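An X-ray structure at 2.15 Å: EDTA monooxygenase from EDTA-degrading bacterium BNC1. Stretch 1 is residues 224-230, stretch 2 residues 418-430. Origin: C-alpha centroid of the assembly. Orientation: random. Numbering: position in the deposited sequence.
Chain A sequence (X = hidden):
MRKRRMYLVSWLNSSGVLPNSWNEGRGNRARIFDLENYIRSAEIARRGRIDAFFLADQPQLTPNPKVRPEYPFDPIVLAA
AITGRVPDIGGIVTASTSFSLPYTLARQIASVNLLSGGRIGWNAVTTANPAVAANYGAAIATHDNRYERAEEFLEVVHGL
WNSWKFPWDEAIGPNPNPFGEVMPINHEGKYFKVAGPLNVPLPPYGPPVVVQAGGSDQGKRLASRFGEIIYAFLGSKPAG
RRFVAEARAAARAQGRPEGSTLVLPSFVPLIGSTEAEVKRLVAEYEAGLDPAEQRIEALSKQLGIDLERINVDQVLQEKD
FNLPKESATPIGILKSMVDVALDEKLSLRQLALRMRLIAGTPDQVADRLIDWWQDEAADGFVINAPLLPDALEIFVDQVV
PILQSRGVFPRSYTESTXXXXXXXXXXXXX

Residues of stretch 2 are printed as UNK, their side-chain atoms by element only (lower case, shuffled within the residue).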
# COMPACT_ATOMS: atom_id res chain seq x y z
N SER A 224 -19.21 -6.30 -16.81
CA SER A 224 -20.51 -5.66 -17.03
C SER A 224 -21.15 -5.25 -15.70
O SER A 224 -21.93 -4.30 -15.67
CB SER A 224 -21.44 -6.60 -17.82
OG SER A 224 -21.90 -7.69 -17.01
N ARG A 225 -20.79 -5.94 -14.60
CA ARG A 225 -21.35 -5.69 -13.27
C ARG A 225 -20.55 -4.66 -12.48
O ARG A 225 -21.13 -3.83 -11.78
CB ARG A 225 -21.43 -7.00 -12.47
CG ARG A 225 -22.34 -8.06 -13.12
CD ARG A 225 -22.45 -9.37 -12.31
NE ARG A 225 -22.68 -9.10 -10.89
CZ ARG A 225 -23.84 -8.74 -10.36
NH1 ARG A 225 -24.91 -8.60 -11.13
NH2 ARG A 225 -23.94 -8.50 -9.06
N PHE A 226 -19.22 -4.70 -12.58
CA PHE A 226 -18.35 -3.92 -11.72
C PHE A 226 -17.29 -3.09 -12.44
O PHE A 226 -16.76 -2.17 -11.83
CB PHE A 226 -17.63 -4.84 -10.73
CG PHE A 226 -18.56 -5.53 -9.80
CD1 PHE A 226 -19.18 -4.83 -8.79
CD2 PHE A 226 -18.84 -6.88 -9.95
CE1 PHE A 226 -20.07 -5.46 -7.92
CE2 PHE A 226 -19.73 -7.51 -9.10
CZ PHE A 226 -20.34 -6.81 -8.09
N GLY A 227 -16.97 -3.38 -13.70
CA GLY A 227 -15.87 -2.69 -14.36
C GLY A 227 -16.32 -1.35 -14.90
O GLY A 227 -17.35 -1.25 -15.57
N GLU A 228 -15.57 -0.30 -14.59
CA GLU A 228 -15.83 1.01 -15.16
C GLU A 228 -14.83 1.35 -16.23
O GLU A 228 -15.14 2.10 -17.16
CB GLU A 228 -15.79 2.07 -14.06
CG GLU A 228 -16.59 1.60 -12.88
CD GLU A 228 -16.62 2.59 -11.74
OE1 GLU A 228 -15.93 2.35 -10.71
OE2 GLU A 228 -17.34 3.60 -11.87
N ILE A 229 -13.62 0.80 -16.10
CA ILE A 229 -12.63 0.80 -17.16
C ILE A 229 -12.29 -0.64 -17.49
O ILE A 229 -12.08 -1.47 -16.59
CB ILE A 229 -11.35 1.57 -16.78
CG1 ILE A 229 -11.68 2.93 -16.17
CG2 ILE A 229 -10.47 1.70 -18.02
CD1 ILE A 229 -10.43 3.67 -15.70
N ILE A 230 -12.24 -0.93 -18.78
CA ILE A 230 -11.87 -2.24 -19.29
C ILE A 230 -10.65 -2.05 -20.18
O ILE A 230 -10.69 -1.23 -21.12
CB ILE A 230 -13.03 -2.88 -20.06
CG1 ILE A 230 -14.34 -2.79 -19.23
CG2 ILE A 230 -12.65 -4.30 -20.51
CD1 ILE A 230 -15.58 -3.23 -20.00
N UNK A 418 -10.25 11.09 -9.90
CA UNK A 418 -10.25 10.19 -11.04
C UNK A 418 -11.67 9.89 -11.52
O UNK A 418 -11.96 9.96 -12.72
c UNK A 418 -8.63 6.65 -11.29
c UNK A 418 -8.57 8.52 -13.00
c UNK A 418 -9.34 7.90 -11.82
c UNK A 418 -9.50 8.90 -10.68
N UNK A 419 -12.58 9.58 -10.60
CA UNK A 419 -13.96 9.33 -11.02
C UNK A 419 -14.54 10.51 -11.80
O UNK A 419 -15.21 10.31 -12.83
n UNK A 419 -16.58 6.90 -8.60
c UNK A 419 -16.78 5.78 -9.29
c UNK A 419 -17.10 8.21 -8.97
n UNK A 419 -16.26 4.63 -8.89
n UNK A 419 -17.52 5.81 -10.38
c UNK A 419 -14.83 8.98 -9.81
c UNK A 419 -16.31 8.88 -10.11
N UNK A 420 -14.27 11.75 -11.37
CA UNK A 420 -14.81 12.89 -12.11
C UNK A 420 -14.03 13.18 -13.38
O UNK A 420 -14.61 13.55 -14.41
c UNK A 420 -15.81 13.94 -10.01
o UNK A 420 -16.76 15.46 -8.41
c UNK A 420 -14.85 14.13 -11.19
o UNK A 420 -14.56 15.41 -8.58
c UNK A 420 -15.70 15.02 -8.93
N UNK A 421 -12.70 13.04 -13.35
CA UNK A 421 -11.91 13.18 -14.57
C UNK A 421 -12.41 12.25 -15.69
O UNK A 421 -12.50 12.65 -16.86
c UNK A 421 -10.43 12.90 -14.25
c UNK A 421 -6.89 13.87 -13.02
n UNK A 421 -6.11 12.79 -13.03
n UNK A 421 -6.73 14.79 -12.07
n UNK A 421 -7.82 14.01 -13.95
c UNK A 421 -9.49 13.01 -15.47
c UNK A 421 -8.04 13.04 -15.02
N UNK A 422 -12.75 11.02 -15.33
CA UNK A 422 -13.20 10.02 -16.30
C UNK A 422 -14.67 10.17 -16.70
O UNK A 422 -15.12 9.43 -17.57
c UNK A 422 -12.98 8.62 -15.72
c UNK A 422 -11.30 6.93 -14.99
c UNK A 422 -11.49 8.34 -15.51
c UNK A 422 -10.79 8.51 -16.84
N UNK A 423 -15.42 11.09 -16.09
CA UNK A 423 -16.79 11.29 -16.50
C UNK A 423 -17.73 10.20 -16.05
O UNK A 423 -18.77 10.00 -16.67
N UNK A 424 -17.39 9.48 -14.97
CA UNK A 424 -18.14 8.32 -14.51
C UNK A 424 -19.23 8.71 -13.51
O UNK A 424 -19.16 9.76 -12.87
c UNK A 424 -16.20 6.61 -14.81
c UNK A 424 -15.14 5.90 -13.97
c UNK A 424 -17.18 7.33 -13.86
c UNK A 424 -16.91 5.62 -15.78
N UNK A 425 -20.27 7.88 -13.38
CA UNK A 425 -21.31 8.13 -12.37
C UNK A 425 -20.72 8.27 -10.98
O UNK A 425 -19.82 7.53 -10.59
c UNK A 425 -21.75 6.12 -13.66
c UNK A 425 -22.19 6.87 -12.44
c UNK A 425 -20.35 6.51 -13.93
N UNK A 426 -21.26 9.22 -10.21
CA UNK A 426 -20.84 9.32 -8.81
C UNK A 426 -21.18 8.05 -8.04
O UNK A 426 -20.45 7.65 -7.13
c UNK A 426 -21.50 10.53 -8.14
n UNK A 426 -21.79 15.03 -7.91
n UNK A 426 -21.36 13.16 -6.62
n UNK A 426 -23.46 13.51 -7.51
c UNK A 426 -21.09 10.68 -6.66
c UNK A 426 -21.72 11.90 -5.98
c UNK A 426 -22.20 13.89 -7.35
N UNK A 427 -22.29 7.40 -8.41
CA UNK A 427 -22.79 6.20 -7.74
C UNK A 427 -22.86 5.11 -8.80
O UNK A 427 -23.93 4.86 -9.38
n UNK A 427 -25.66 5.62 -5.44
o UNK A 427 -24.23 4.21 -6.44
c UNK A 427 -24.68 5.34 -6.29
c UNK A 427 -24.14 6.50 -7.09
N UNK A 428 -21.75 4.44 -9.09
CA UNK A 428 -21.72 3.55 -10.26
C UNK A 428 -22.64 2.36 -10.15
O UNK A 428 -23.03 1.80 -11.18
c UNK A 428 -20.49 4.41 -8.32
c UNK A 428 -19.78 3.19 -8.87
c UNK A 428 -20.24 3.12 -10.33
N UNK A 429 -22.99 1.93 -8.94
CA UNK A 429 -23.85 0.76 -8.79
C UNK A 429 -25.31 1.11 -8.57
O UNK A 429 -26.19 0.41 -9.09
c UNK A 429 -21.68 -1.88 -6.96
c UNK A 429 -22.11 -0.92 -8.05
c UNK A 429 -23.35 -0.12 -7.65
c UNK A 429 -22.36 -1.68 -9.36
N UNK A 430 -25.60 2.19 -7.83
CA UNK A 430 -26.95 2.68 -7.65
C UNK A 430 -27.49 3.47 -8.84
O UNK A 430 -27.20 3.16 -10.00

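Position 418 carries four carbons, forked at the second. Its CA-to-CB bond points sideways, and no atom comes within contact distance of stretch 1. It is Leu418, in a helix.

Position 419 has three carbons, a nitrogen, then a carbon bearing two more nitrogens. That terminal group meets the carboxylate of Glu228 edge-on. This is a guanidinium, so the residue is Arg419. Its NH1 donates to Glu228 OE2 at 2.7 Å and its NH2 to Glu228 OE1 at 2.9 Å, a two-pronged salt bridge.

Position 420 has three carbons, the third carrying two oxygens. It is exposed and far from stretch 1. Chain length and carboxylate give Glu420.

Position 421 has three carbons, a nitrogen, and a carbon with two nitrogens. It is Arg421. Its guanidinium is bonded elsewhere in the structure.

Position 422 has four carbons, forked at the second. Its CA-to-CB bond points toward stretch 1. One branch end meets the tip of Ile229. It is Leu422, with CD1 3.4 Å from Ile229 CD1.

Position 423 has no side-chain atoms, so it is Gly423. Its phi is positive (74°), which favours glycine. It closes the helix in a Schellman motif: Gly423 N bonds to Glu420 O at 3.1 Å, and the backbone N of 424 bonds to Arg419 O at 3.2 Å.

Position 424 has four carbons, forked at the second. Its CA-to-CB bond points toward stretch 1, and a branch end touches the Glu228 carboxylate. It is Leu424, with CD1 3.8 Å from Glu228 OE2.

Position 425 has three carbons closing a ring onto the backbone nitrogen. It is Pro425. Its O accepts a bond from Arg419 NH1 at 2.9 Å.

Position 426 has three carbons, a nitrogen, and a carbon with two nitrogens. Its CA-to-CB bond points away: Arg426.

Position 427 has two carbons, the second carrying one oxygen and one nitrogen. Its CA-to-CB bond also points away. This short amide is Asn427.

Position 428 is another three-carbon ring on the backbone nitrogen. Its CB lies 3.3 Å from Glu228 OE2. It is Pro428.

Position 429 has four carbons, forked at the second. Its end reaches Arg225 and Phe226. It is Leu429, with CD2 3.5 Å from Arg225 O and CD1 4.0 Å from Phe226 CE1.

Position 430 has no side chain: Gly430. Its N bonds to Asn427 OD1 at 2.8 Å.

The contact centres on Glu228, whose charge is paired with Arg419. Arg419 NH1 also holds Pro425 O, tying the salt bridge to the loop. Leu422 packs on Ile229. Leu429 touches Arg225 O and the Phe226 ring.

Stretch 2, residues 418-430: LRERLGLPRNPLG
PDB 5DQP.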